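Long-range contacts in muconate cycloisomerase (Azorhizobium caulinodans, PDB 3MY9), which is a member of the enolase superfamily, pairing an N-terminal capping domain with a TIM-barrel-like domain that carries bound magnesium: residues 39-43 with 107-112; 131-137 with 348-354; 279-283 with 314-318; 302-306 with 333-339; 305-310 with 358-362. All coordinates share one frame. Numbering follows the deposited sequence.

Interaction 1: 39-43 with 107-112; sequences LLEVT and AVEMAL
Strand 35-44 and helix 102-120 of the N-terminal domain pack face to face, in the alpha+beta arrangement of the enolase-type capping domain, where an antiparallel sheet is covered by helices. Residues 39-43 are regular strand, and residues 107-112 are regular helix, with Ala-111 N bonded to Ala-107 O (3.1 Å) and Leu-112 N to Val-108 O (3.0 Å). The axes of the two segments approach to 8.5 Å and cross at -42°, with N-to-C directions running the same way. Leu-40 faces Ala-107 (CA-CA 6.8 Å) and Val-42 faces Ala-111 (6.3 Å): two residues of strand match one helical turn.

The interface is apolar packing. Leu-40 (chi1 t, chi2 p) directs CD2 into the turn, 3.7 Å from Ala-107 O, 3.8 Å from Val-108 CG2 and 4.4 Å from Ala-111 CB. Val-42 (chi1 t) places CG2 3.7 Å from Ala-111 CB and CG1 4.3 Å from Leu-112 CD1. Small Ala-107 and Ala-111 face the strand, consistent with the close approach.

Leu-39 and Glu-41 point away from the helix, Glu-41 forming a salt bridge with Arg-12. Strands 8-21 and 49-54 flank the strand, while helices 64-79 and 87-97 pack against Val-108.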
# COMPACT_ATOMS: atom_id res chain seq x y z
N LEU A 39 5.70 -47.45 11.45
CA LEU A 39 6.66 -47.81 10.42
C LEU A 39 5.93 -48.53 9.29
O LEU A 39 5.03 -49.33 9.53
CB LEU A 39 7.75 -48.70 11.00
CG LEU A 39 8.22 -48.36 12.40
CD1 LEU A 39 9.08 -49.49 12.93
CD2 LEU A 39 8.96 -47.02 12.43
N LEU A 40 6.33 -48.22 8.07
CA LEU A 40 5.73 -48.77 6.86
C LEU A 40 6.82 -49.47 6.08
O LEU A 40 7.88 -48.89 5.84
CB LEU A 40 5.14 -47.63 6.02
CG LEU A 40 4.67 -47.94 4.59
CD1 LEU A 40 3.30 -48.59 4.59
CD2 LEU A 40 4.66 -46.64 3.75
N GLU A 41 6.57 -50.70 5.69
CA GLU A 41 7.49 -51.43 4.85
C GLU A 41 6.81 -51.65 3.51
O GLU A 41 5.74 -52.26 3.44
CB GLU A 41 7.85 -52.79 5.47
CG GLU A 41 8.88 -53.59 4.67
CD GLU A 41 8.81 -55.10 4.91
OE1 GLU A 41 7.68 -55.64 5.01
OE2 GLU A 41 9.87 -55.76 4.99
N VAL A 42 7.43 -51.17 2.44
CA VAL A 42 6.89 -51.38 1.11
C VAL A 42 7.79 -52.33 0.34
O VAL A 42 9.01 -52.29 0.47
CB VAL A 42 6.73 -50.05 0.36
CG1 VAL A 42 6.02 -50.29 -0.98
CG2 VAL A 42 5.94 -49.09 1.21
N THR A 43 7.17 -53.21 -0.45
CA THR A 43 7.89 -54.23 -1.19
C THR A 43 7.48 -54.22 -2.66
O THR A 43 6.30 -54.32 -2.97
CB THR A 43 7.64 -55.62 -0.59
OG1 THR A 43 7.79 -55.56 0.84
CG2 THR A 43 8.61 -56.65 -1.19
N ALA A 107 5.77 -40.90 4.76
CA ALA A 107 6.32 -42.26 4.96
C ALA A 107 6.25 -43.08 3.68
O ALA A 107 7.14 -43.88 3.40
CB ALA A 107 5.60 -43.00 6.11
N VAL A 108 5.18 -42.89 2.91
CA VAL A 108 5.05 -43.57 1.63
C VAL A 108 6.12 -43.11 0.65
O VAL A 108 6.78 -43.93 0.03
CB VAL A 108 3.67 -43.35 1.01
CG1 VAL A 108 3.67 -43.78 -0.44
CG2 VAL A 108 2.61 -44.12 1.79
N GLU A 109 6.29 -41.79 0.53
CA GLU A 109 7.31 -41.18 -0.35
C GLU A 109 8.72 -41.66 0.01
O GLU A 109 9.48 -42.11 -0.84
CB GLU A 109 7.24 -39.66 -0.21
CG GLU A 109 8.18 -38.88 -1.11
CD GLU A 109 8.37 -37.44 -0.66
OE1 GLU A 109 8.52 -37.24 0.56
OE2 GLU A 109 8.35 -36.52 -1.51
N MET A 110 9.05 -41.55 1.29
CA MET A 110 10.29 -42.06 1.87
C MET A 110 10.61 -43.49 1.38
O MET A 110 11.68 -43.78 0.83
CB MET A 110 10.07 -42.07 3.39
CG MET A 110 11.24 -41.97 4.28
SD MET A 110 10.65 -41.81 5.98
CE MET A 110 9.87 -40.22 5.94
N ALA A 111 9.65 -44.39 1.58
CA ALA A 111 9.81 -45.79 1.25
C ALA A 111 9.99 -46.01 -0.26
O ALA A 111 10.81 -46.82 -0.68
CB ALA A 111 8.62 -46.58 1.77
N LEU A 112 9.23 -45.28 -1.08
CA LEU A 112 9.34 -45.44 -2.55
C LEU A 112 10.69 -44.95 -3.04
O LEU A 112 11.25 -45.53 -3.97
CB LEU A 112 8.24 -44.68 -3.29
CG LEU A 112 6.98 -45.46 -3.63
CD1 LEU A 112 6.45 -46.23 -2.44
CD2 LEU A 112 5.95 -44.45 -4.15

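Interaction 2: 131-137 with 348-354; sequences RVRDRIP and GHVIVPD
The first barrel strand, 135-142, is joined here by strand 349-351 as an antiparallel neighbour, the axes of the two short segments 4.3 Å apart at 158°. Ile-136 and Val-350 form the hydrogen-bonded pair (CA-CA 5.1 Å): Ile-136 N donates to Val-350 O (3.0 Å) and Val-350 N to Ile-136 O (2.8 Å). Arg-135 with Ile-351 (CA-CA 4.8 Å) and Pro-137 with His-349 are non-hydrogen-bonded pairs. Just past the strand ends, Val-352 N donates to Asp-134 O (3.1 Å), continuing the antiparallel pairing by one bond.

Ile-136 and Val-350 share one face, CB to CB 4.4 Å, and Ile-136 CG1 lies 4.0 Å from Val-352 CG2. On the face of Arg-135, its CD sits over the His-349 ring, 3.7 Å from the centroid, in a CH-pi contact; His-349 has chi1 p, Arg-135 chi1 m.

Arg-131, extended from chi2 onward, centres a salt-bridge network. Its NH2 meets Asp-354 OD1 (3.1 Å) and bonds weakly to Val-352 O (3.2 Å), while its NH1 binds Asp-134 OD1 (3.1 Å). Asp-134 is also paired with Arg-86 of the second subunit. Arg-133 turns instead to the carbonyls of Ile-315, Thr-318 and Pro-319.

Main-chain bonds thus set the strand register, and charged side chains tie the adjoining loops together and link them to the subunit interface.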
# COMPACT_ATOMS: atom_id res chain seq x y z
N ARG A 131 23.86 -34.70 -3.49
CA ARG A 131 24.44 -34.08 -2.31
C ARG A 131 25.14 -32.78 -2.64
O ARG A 131 25.81 -32.66 -3.66
CB ARG A 131 25.50 -34.96 -1.66
CG ARG A 131 25.02 -36.26 -1.05
CD ARG A 131 26.12 -36.85 -0.14
NE ARG A 131 25.66 -38.04 0.58
CZ ARG A 131 26.38 -38.65 1.53
NH1 ARG A 131 27.58 -38.19 1.86
NH2 ARG A 131 25.89 -39.72 2.16
N VAL A 132 24.98 -31.83 -1.72
CA VAL A 132 25.70 -30.60 -1.69
C VAL A 132 26.50 -30.48 -0.39
O VAL A 132 27.35 -29.61 -0.26
CB VAL A 132 24.72 -29.43 -1.85
CG1 VAL A 132 25.38 -28.16 -1.47
CG2 VAL A 132 24.22 -29.39 -3.33
N ARG A 133 26.24 -31.39 0.56
CA ARG A 133 27.04 -31.51 1.77
C ARG A 133 27.01 -32.94 2.30
O ARG A 133 26.10 -33.70 2.01
CB ARG A 133 26.53 -30.52 2.84
CG ARG A 133 25.05 -30.69 3.18
CD ARG A 133 24.63 -29.72 4.26
NE ARG A 133 24.64 -28.33 3.83
CZ ARG A 133 23.66 -27.71 3.18
NH1 ARG A 133 22.53 -28.34 2.86
NH2 ARG A 133 23.79 -26.43 2.87
N ASP A 134 28.03 -33.27 3.09
CA ASP A 134 28.21 -34.62 3.64
C ASP A 134 27.96 -34.77 5.14
O ASP A 134 27.89 -35.89 5.66
CB ASP A 134 29.64 -35.06 3.35
CG ASP A 134 29.96 -35.03 1.86
OD1 ASP A 134 29.18 -35.61 1.06
OD2 ASP A 134 30.99 -34.42 1.51
N ARG A 135 27.91 -33.61 5.83
CA ARG A 135 27.64 -33.51 7.26
C ARG A 135 26.63 -32.38 7.46
O ARG A 135 26.53 -31.48 6.62
CB ARG A 135 28.94 -33.14 8.01
CG ARG A 135 30.11 -33.98 7.70
CD ARG A 135 31.39 -33.45 8.32
NE ARG A 135 32.47 -34.41 8.21
CZ ARG A 135 33.63 -34.32 8.86
NH1 ARG A 135 33.87 -33.30 9.69
NH2 ARG A 135 34.56 -35.24 8.70
N ILE A 136 25.89 -32.41 8.56
CA ILE A 136 24.93 -31.38 8.87
C ILE A 136 25.19 -30.86 10.28
O ILE A 136 25.12 -31.62 11.23
CB ILE A 136 23.49 -31.89 8.84
CG1 ILE A 136 23.20 -32.66 7.54
CG2 ILE A 136 22.54 -30.70 8.98
CD1 ILE A 136 21.87 -33.38 7.54
N PRO A 137 25.49 -29.55 10.43
CA PRO A 137 25.67 -29.04 11.79
C PRO A 137 24.47 -29.41 12.69
O PRO A 137 23.32 -29.29 12.27
CB PRO A 137 25.79 -27.53 11.60
CG PRO A 137 26.22 -27.36 10.17
CD PRO A 137 25.56 -28.48 9.42
N GLY A 348 29.77 -32.26 16.67
CA GLY A 348 28.81 -31.20 16.35
C GLY A 348 28.10 -31.30 15.02
O GLY A 348 27.47 -30.34 14.59
N HIS A 349 28.15 -32.47 14.39
CA HIS A 349 27.50 -32.65 13.10
C HIS A 349 26.98 -34.06 12.91
O HIS A 349 27.61 -35.01 13.37
CB HIS A 349 28.43 -32.26 11.94
CG HIS A 349 29.73 -33.00 11.93
ND1 HIS A 349 30.92 -32.42 12.34
CD2 HIS A 349 30.05 -34.26 11.55
CE1 HIS A 349 31.90 -33.29 12.22
NE2 HIS A 349 31.40 -34.42 11.75
N VAL A 350 25.85 -34.19 12.22
CA VAL A 350 25.35 -35.49 11.81
C VAL A 350 26.11 -35.96 10.57
O VAL A 350 26.38 -35.16 9.67
CB VAL A 350 23.83 -35.41 11.45
CG1 VAL A 350 23.34 -36.72 10.86
CG2 VAL A 350 23.01 -35.04 12.66
N ILE A 351 26.46 -37.24 10.50
CA ILE A 351 27.14 -37.80 9.33
C ILE A 351 26.05 -38.31 8.43
O ILE A 351 25.19 -39.08 8.89
CB ILE A 351 28.10 -38.92 9.70
CG1 ILE A 351 28.97 -38.50 10.88
CG2 ILE A 351 28.98 -39.30 8.49
CD1 ILE A 351 29.82 -37.32 10.56
N VAL A 352 26.02 -37.83 7.19
CA VAL A 352 24.96 -38.24 6.26
C VAL A 352 25.29 -39.66 5.84
O VAL A 352 26.36 -39.90 5.27
CB VAL A 352 24.82 -37.28 5.02
CG1 VAL A 352 23.74 -37.79 4.07
CG2 VAL A 352 24.46 -35.86 5.46
N PRO A 353 24.42 -40.62 6.19
CA PRO A 353 24.72 -42.02 5.93
C PRO A 353 24.94 -42.26 4.45
O PRO A 353 24.23 -41.70 3.62
CB PRO A 353 23.45 -42.74 6.37
CG PRO A 353 22.38 -41.73 6.14
CD PRO A 353 23.01 -40.46 6.60
N ASP A 354 25.93 -43.08 4.15
CA ASP A 354 26.28 -43.44 2.80
C ASP A 354 25.42 -44.64 2.37
O ASP A 354 24.81 -45.34 3.21
CB ASP A 354 27.78 -43.80 2.74
CG ASP A 354 28.70 -42.62 3.15
OD1 ASP A 354 28.27 -41.44 3.06
OD2 ASP A 354 29.84 -42.89 3.56

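Interaction 3: 279-283 with 314-318; sequences LMKAQ and LIAAT
Leu-279 opens helix 279-292 and lies nearest Leu-314 in backbone register (CA-CA 6.2 Å). Its side chain (m, t) leaves sideways but brings CD2 to 3.7 Å from Leu-314 CB, while Leu-279 O is 3.4 Å from Leu-314 CD1. Leu-314 itself (chi1 t, chi2 p) points toward helix 279-292 and is the central apolar side chain of the contact. Three residues on, Ala-282 turns its CB toward it, 3.7 Å from Leu-314 CD2.

At Gln-283, whose N bonds to Leu-279 O (3.2 Å), apolar and polar contact meet. CG covers Leu-314 CD1 at 3.7 Å, and NE2 donates to Thr-318 OG1 (3.1 Å) as well as to the carbonyl of Leu-128. Thr-318 OG1 in turn donates to Leu-314 O (2.6 Å), closing a chain of bonds over the helix end, where Ala-317 is the first residue to leave helical angles.

Contact between successive helices of the chain, here the start of 279-292 and the end of 305-316, is characteristic of the helical outer layer of a TIM-barrel-like domain.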
# COMPACT_ATOMS: atom_id res chain seq x y z
N LEU A 279 9.54 -34.80 1.31
CA LEU A 279 10.87 -34.45 0.85
C LEU A 279 10.84 -33.55 -0.38
O LEU A 279 11.53 -32.55 -0.42
CB LEU A 279 11.66 -35.72 0.54
CG LEU A 279 11.89 -36.72 1.69
CD1 LEU A 279 12.50 -38.01 1.19
CD2 LEU A 279 12.75 -36.12 2.70
N MET A 280 10.05 -33.92 -1.39
CA MET A 280 9.91 -33.07 -2.59
C MET A 280 9.23 -31.73 -2.24
O MET A 280 9.64 -30.69 -2.73
CB MET A 280 9.18 -33.79 -3.74
CG MET A 280 10.01 -34.95 -4.39
SD MET A 280 9.33 -35.79 -5.88
CE MET A 280 10.54 -37.13 -5.81
N LYS A 281 8.20 -31.76 -1.40
CA LYS A 281 7.54 -30.53 -0.95
C LYS A 281 8.51 -29.64 -0.17
O LYS A 281 8.48 -28.43 -0.32
CB LYS A 281 6.34 -30.83 -0.06
CG LYS A 281 5.20 -31.62 -0.71
CD LYS A 281 4.46 -30.82 -1.74
CE LYS A 281 3.15 -31.50 -2.13
NZ LYS A 281 2.28 -30.54 -2.87
N ALA A 282 9.40 -30.23 0.63
CA ALA A 282 10.40 -29.42 1.34
C ALA A 282 11.38 -28.72 0.37
O ALA A 282 11.79 -27.58 0.61
CB ALA A 282 11.17 -30.25 2.36
N GLN A 283 11.75 -29.39 -0.71
CA GLN A 283 12.62 -28.76 -1.71
C GLN A 283 11.88 -27.68 -2.51
O GLN A 283 12.48 -26.70 -2.92
CB GLN A 283 13.21 -29.80 -2.65
CG GLN A 283 14.29 -30.67 -2.02
CD GLN A 283 15.18 -31.34 -3.08
OE1 GLN A 283 14.68 -31.80 -4.10
NE2 GLN A 283 16.49 -31.38 -2.82
N LEU A 314 17.45 -35.36 2.74
CA LEU A 314 16.87 -34.11 2.28
C LEU A 314 17.85 -32.95 2.48
O LEU A 314 18.13 -32.19 1.56
CB LEU A 314 15.55 -33.79 3.00
CG LEU A 314 15.11 -32.35 2.70
CD1 LEU A 314 14.49 -32.33 1.29
CD2 LEU A 314 14.19 -31.80 3.75
N ILE A 315 18.35 -32.80 3.70
CA ILE A 315 19.18 -31.66 4.00
C ILE A 315 20.48 -31.75 3.22
O ILE A 315 20.98 -30.76 2.72
CB ILE A 315 19.43 -31.50 5.50
CG1 ILE A 315 18.11 -31.17 6.23
CG2 ILE A 315 20.46 -30.40 5.76
CD1 ILE A 315 18.24 -31.24 7.78
N ALA A 316 21.00 -32.97 3.07
CA ALA A 316 22.20 -33.21 2.30
C ALA A 316 22.09 -32.68 0.85
O ALA A 316 23.09 -32.24 0.26
CB ALA A 316 22.50 -34.70 2.29
N ALA A 317 20.87 -32.73 0.31
CA ALA A 317 20.59 -32.40 -1.10
C ALA A 317 19.94 -31.02 -1.28
O ALA A 317 19.50 -30.68 -2.39
CB ALA A 317 19.66 -33.47 -1.69
N THR A 318 19.84 -30.23 -0.21
CA THR A 318 19.04 -28.98 -0.25
C THR A 318 19.90 -27.83 0.30
O THR A 318 19.89 -27.55 1.48
CB THR A 318 17.73 -29.13 0.52
OG1 THR A 318 17.05 -30.32 0.09
CG2 THR A 318 16.80 -27.91 0.29

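Interaction 4: 302-306 with 333-339; sequences WEGGI and VLTEDVL
Leu-334 (chi1 t, chi2 p) lies against the bare backbone of Gly-304, its CD2 3.8 Å from Gly-304 CA. Here the TIM-barrel-like domain meets the N-terminal domain: strand 333-334 joins the latter's antiparallel sheet through strand 8-21, beside the start of helix 305-316, where Gly-304 occupies the N-cap position. Residues 333-334 are extended and 335-339 an irregular loop; the closest CA pairs are Glu-303 with Leu-334 (6.6 Å) and Gly-305 with Leu-339 (6.4 Å).

Two weak hydrogen bonds join the segments. Glu-303 (chi1 m, chi2 t) takes one from Leu-334 N through OE1, at 3.3 Å. Asp-337 (chi1 t) divides its carboxylate: OD1 accepts weakly from Gly-305 N, a first-turn amide, at 2.8 Å, while OD2 accepts weakly from Val-338 N (2.9 Å) and forms a salt bridge with Arg-37 of strand 35-44. Trp-302 also reaches the N-terminal domain, its NE1 bonding to Glu-53.

Glycine suits both positions, since a CB on Gly-304 would strike Trp-302 NE1 and one on Gly-305 would collide with Asp-337 and Leu-339. Leu-339 (m, t) closes the apolar end, with CD2 4.2 Å from Ile-306 CG1 and CD1 3.6 Å from Gly-305 CA.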
# COMPACT_ATOMS: atom_id res chain seq x y z
N TRP A 302 13.06 -35.98 14.21
CA TRP A 302 12.71 -37.11 15.04
C TRP A 302 13.86 -38.11 14.98
O TRP A 302 14.40 -38.38 13.90
CB TRP A 302 11.39 -37.74 14.54
CG TRP A 302 11.05 -39.06 15.15
CD1 TRP A 302 10.77 -40.22 14.49
CD2 TRP A 302 10.96 -39.37 16.54
NE1 TRP A 302 10.50 -41.23 15.38
CE2 TRP A 302 10.62 -40.74 16.65
CE3 TRP A 302 11.13 -38.62 17.72
CZ2 TRP A 302 10.45 -41.37 17.88
CZ3 TRP A 302 10.97 -39.25 18.93
CH2 TRP A 302 10.63 -40.62 19.01
N GLU A 303 14.24 -38.65 16.14
CA GLU A 303 15.41 -39.51 16.28
C GLU A 303 15.18 -40.93 15.74
O GLU A 303 16.13 -41.67 15.53
CB GLU A 303 15.90 -39.58 17.76
CG GLU A 303 16.79 -38.38 18.20
CD GLU A 303 16.77 -38.11 19.72
OE1 GLU A 303 17.30 -38.95 20.51
OE2 GLU A 303 16.23 -37.05 20.13
N GLY A 304 13.92 -41.31 15.52
CA GLY A 304 13.61 -42.58 14.89
C GLY A 304 14.42 -42.69 13.61
O GLY A 304 14.37 -41.80 12.75
N GLY A 305 15.15 -43.78 13.48
CA GLY A 305 16.22 -43.87 12.49
C GLY A 305 15.77 -43.70 11.06
O GLY A 305 16.53 -43.17 10.25
N ILE A 306 14.55 -44.13 10.76
CA ILE A 306 14.04 -44.12 9.40
C ILE A 306 13.67 -42.70 8.99
O ILE A 306 14.04 -42.25 7.91
CB ILE A 306 12.82 -45.05 9.24
CG1 ILE A 306 13.19 -46.48 9.62
CG2 ILE A 306 12.32 -45.02 7.79
CD1 ILE A 306 12.02 -47.43 9.65
N VAL A 333 16.49 -39.22 25.15
CA VAL A 333 17.16 -39.87 24.01
C VAL A 333 16.60 -41.26 23.69
O VAL A 333 16.25 -42.02 24.60
CB VAL A 333 18.71 -39.99 24.22
CG1 VAL A 333 19.35 -38.60 24.36
CG2 VAL A 333 19.05 -40.88 25.40
N LEU A 334 16.51 -41.57 22.40
CA LEU A 334 16.01 -42.85 21.91
C LEU A 334 17.04 -43.95 22.20
O LEU A 334 18.13 -43.95 21.63
CB LEU A 334 15.71 -42.76 20.41
CG LEU A 334 15.12 -43.98 19.68
CD1 LEU A 334 13.69 -44.25 20.14
CD2 LEU A 334 15.17 -43.77 18.17
N THR A 335 16.68 -44.88 23.09
CA THR A 335 17.63 -45.84 23.68
C THR A 335 17.93 -47.05 22.79
O THR A 335 19.08 -47.48 22.70
CB THR A 335 17.12 -46.35 25.06
OG1 THR A 335 16.94 -45.24 25.95
CG2 THR A 335 18.11 -47.30 25.67
N GLU A 336 16.90 -47.62 22.17
CA GLU A 336 17.09 -48.70 21.19
C GLU A 336 16.21 -48.44 19.96
O GLU A 336 15.07 -47.99 20.09
CB GLU A 336 16.78 -50.07 21.80
N ASP A 337 16.76 -48.73 18.79
CA ASP A 337 16.08 -48.45 17.52
C ASP A 337 16.10 -49.72 16.67
O ASP A 337 16.78 -50.69 17.00
CB ASP A 337 16.79 -47.29 16.80
CG ASP A 337 15.88 -46.54 15.83
OD1 ASP A 337 16.38 -45.61 15.16
OD2 ASP A 337 14.68 -46.87 15.73
N VAL A 338 15.33 -49.72 15.58
CA VAL A 338 15.19 -50.90 14.70
C VAL A 338 16.24 -50.95 13.58
O VAL A 338 16.25 -51.90 12.80
CB VAL A 338 13.77 -50.97 14.08
CG1 VAL A 338 12.74 -51.30 15.14
CG2 VAL A 338 13.42 -49.65 13.36
N LEU A 339 17.11 -49.94 13.48
CA LEU A 339 18.19 -49.94 12.50
C LEU A 339 19.30 -50.91 12.93
O LEU A 339 19.63 -50.99 14.12
CB LEU A 339 18.78 -48.54 12.31
CG LEU A 339 17.90 -47.39 11.81
CD1 LEU A 339 18.75 -46.20 11.39
CD2 LEU A 339 17.03 -47.81 10.65

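Interaction 5: 305-310 with 358-362; sequences GIALAA and LGISI
One flank of helix 305-316 in the TIM-barrel-like domain is covered by the irregular segment 358-362, which runs between strand 349-351 and helix 364-370. The helix is regular, with Ala-309 N bonded to Gly-305 O (3.0 Å) and Ala-310 N to Ile-306 O (3.2 Å). The nearest CA pair is Ala-309 with Leu-358, 5.8 Å apart. After Leu-358 the chain turns through Gly-359, at positive phi (82°), then extends, so that Ile-360 and Ile-362 both point at the helix while Ser-361 does not.

Ala-309 and Ala-310 form a shallow hollow, which Leu-358 (m, t) fills, with CD2 3.6 Å from Ala-310 CA and CB 4.1 Å from Ala-309 CB. Ile-360 (p, t) spans Ala-309 and Ile-306, with CG2 3.6 Å from Ala-309 CB and CD1 3.8 Å from Ile-306 CG1. Met-110 of helix 102-120, in the N-terminal domain, also packs on Leu-358, Ala-310 and Ile-306. Ile-306 (m, t) is the bump on the helix: its CD1 meets Ile-362 CD1 tip to tip at 3.3 Å.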
# COMPACT_ATOMS: atom_id res chain seq x y z
N GLY A 305 15.15 -43.78 13.48
CA GLY A 305 16.22 -43.87 12.49
C GLY A 305 15.77 -43.70 11.06
O GLY A 305 16.53 -43.17 10.25
N ILE A 306 14.55 -44.13 10.76
CA ILE A 306 14.04 -44.12 9.40
C ILE A 306 13.67 -42.70 8.99
O ILE A 306 14.04 -42.25 7.91
CB ILE A 306 12.82 -45.05 9.24
CG1 ILE A 306 13.19 -46.48 9.62
CG2 ILE A 306 12.32 -45.02 7.79
CD1 ILE A 306 12.02 -47.43 9.65
N ALA A 307 12.95 -41.99 9.86
CA ALA A 307 12.59 -40.60 9.60
C ALA A 307 13.82 -39.68 9.63
O ALA A 307 13.88 -38.67 8.90
CB ALA A 307 11.57 -40.13 10.64
N LEU A 308 14.77 -40.00 10.49
CA LEU A 308 16.00 -39.24 10.58
C LEU A 308 16.85 -39.42 9.33
O LEU A 308 17.45 -38.48 8.87
CB LEU A 308 16.81 -39.70 11.79
CG LEU A 308 18.15 -39.01 12.01
CD1 LEU A 308 17.99 -37.51 12.08
CD2 LEU A 308 18.76 -39.57 13.29
N ALA A 309 16.89 -40.63 8.79
CA ALA A 309 17.64 -40.89 7.54
C ALA A 309 17.04 -40.02 6.42
O ALA A 309 17.75 -39.37 5.67
CB ALA A 309 17.58 -42.38 7.17
N ALA A 310 15.72 -40.01 6.35
CA ALA A 310 15.02 -39.21 5.34
C ALA A 310 15.37 -37.73 5.48
O ALA A 310 15.69 -37.06 4.50
CB ALA A 310 13.50 -39.44 5.44
N LEU A 358 17.77 -44.81 1.44
CA LEU A 358 17.93 -44.02 2.67
C LEU A 358 19.32 -44.23 3.30
O LEU A 358 19.78 -43.39 4.06
CB LEU A 358 16.83 -44.35 3.67
CG LEU A 358 15.44 -43.82 3.31
CD1 LEU A 358 14.35 -44.55 4.08
CD2 LEU A 358 15.35 -42.32 3.51
N GLY A 359 19.96 -45.35 2.98
CA GLY A 359 21.26 -45.71 3.53
C GLY A 359 21.20 -46.35 4.91
O GLY A 359 22.12 -46.19 5.69
N ILE A 360 20.12 -47.08 5.19
CA ILE A 360 19.89 -47.76 6.48
C ILE A 360 19.40 -49.18 6.19
O ILE A 360 18.92 -49.45 5.09
CB ILE A 360 18.82 -47.02 7.34
CG1 ILE A 360 17.42 -47.15 6.72
CG2 ILE A 360 19.15 -45.55 7.48
CD1 ILE A 360 16.35 -46.40 7.48
N SER A 361 19.53 -50.09 7.15
CA SER A 361 19.00 -51.44 7.00
C SER A 361 18.16 -51.86 8.19
O SER A 361 18.45 -51.48 9.32
CB SER A 361 20.14 -52.44 6.78
OG SER A 361 21.29 -52.04 7.51
N ILE A 362 17.11 -52.63 7.91
CA ILE A 362 16.20 -53.15 8.93
C ILE A 362 15.85 -54.60 8.65
O ILE A 362 15.21 -54.89 7.64
CB ILE A 362 14.88 -52.37 8.94
CG1 ILE A 362 15.12 -50.91 9.33
CG2 ILE A 362 13.89 -53.06 9.90
CD1 ILE A 362 13.88 -50.08 9.31

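Overall arrangement
Helix 305-316 unites interactions 3, 4 and 5: its start meets a weak bond to Asp-337 and the packing of Leu-339 in interaction 4, its first turns are covered by aliphatic side chains in interaction 5, and its end meets helix 279-292 in interaction 3. Interactions 4 and 5 share Gly-305 and Ile-306, with centres about 9 Å apart. Interaction 1, buried and apolar, lies in the N-terminal domain, yet Met-110 packs on interaction 5 and Glu-109 probably accepts from the amides of Leu-279 and Met-280 in interaction 3. Interaction 2 is the least buried and most charged. It abuts the end of the same helix, and like interaction 3 touches the second subunit.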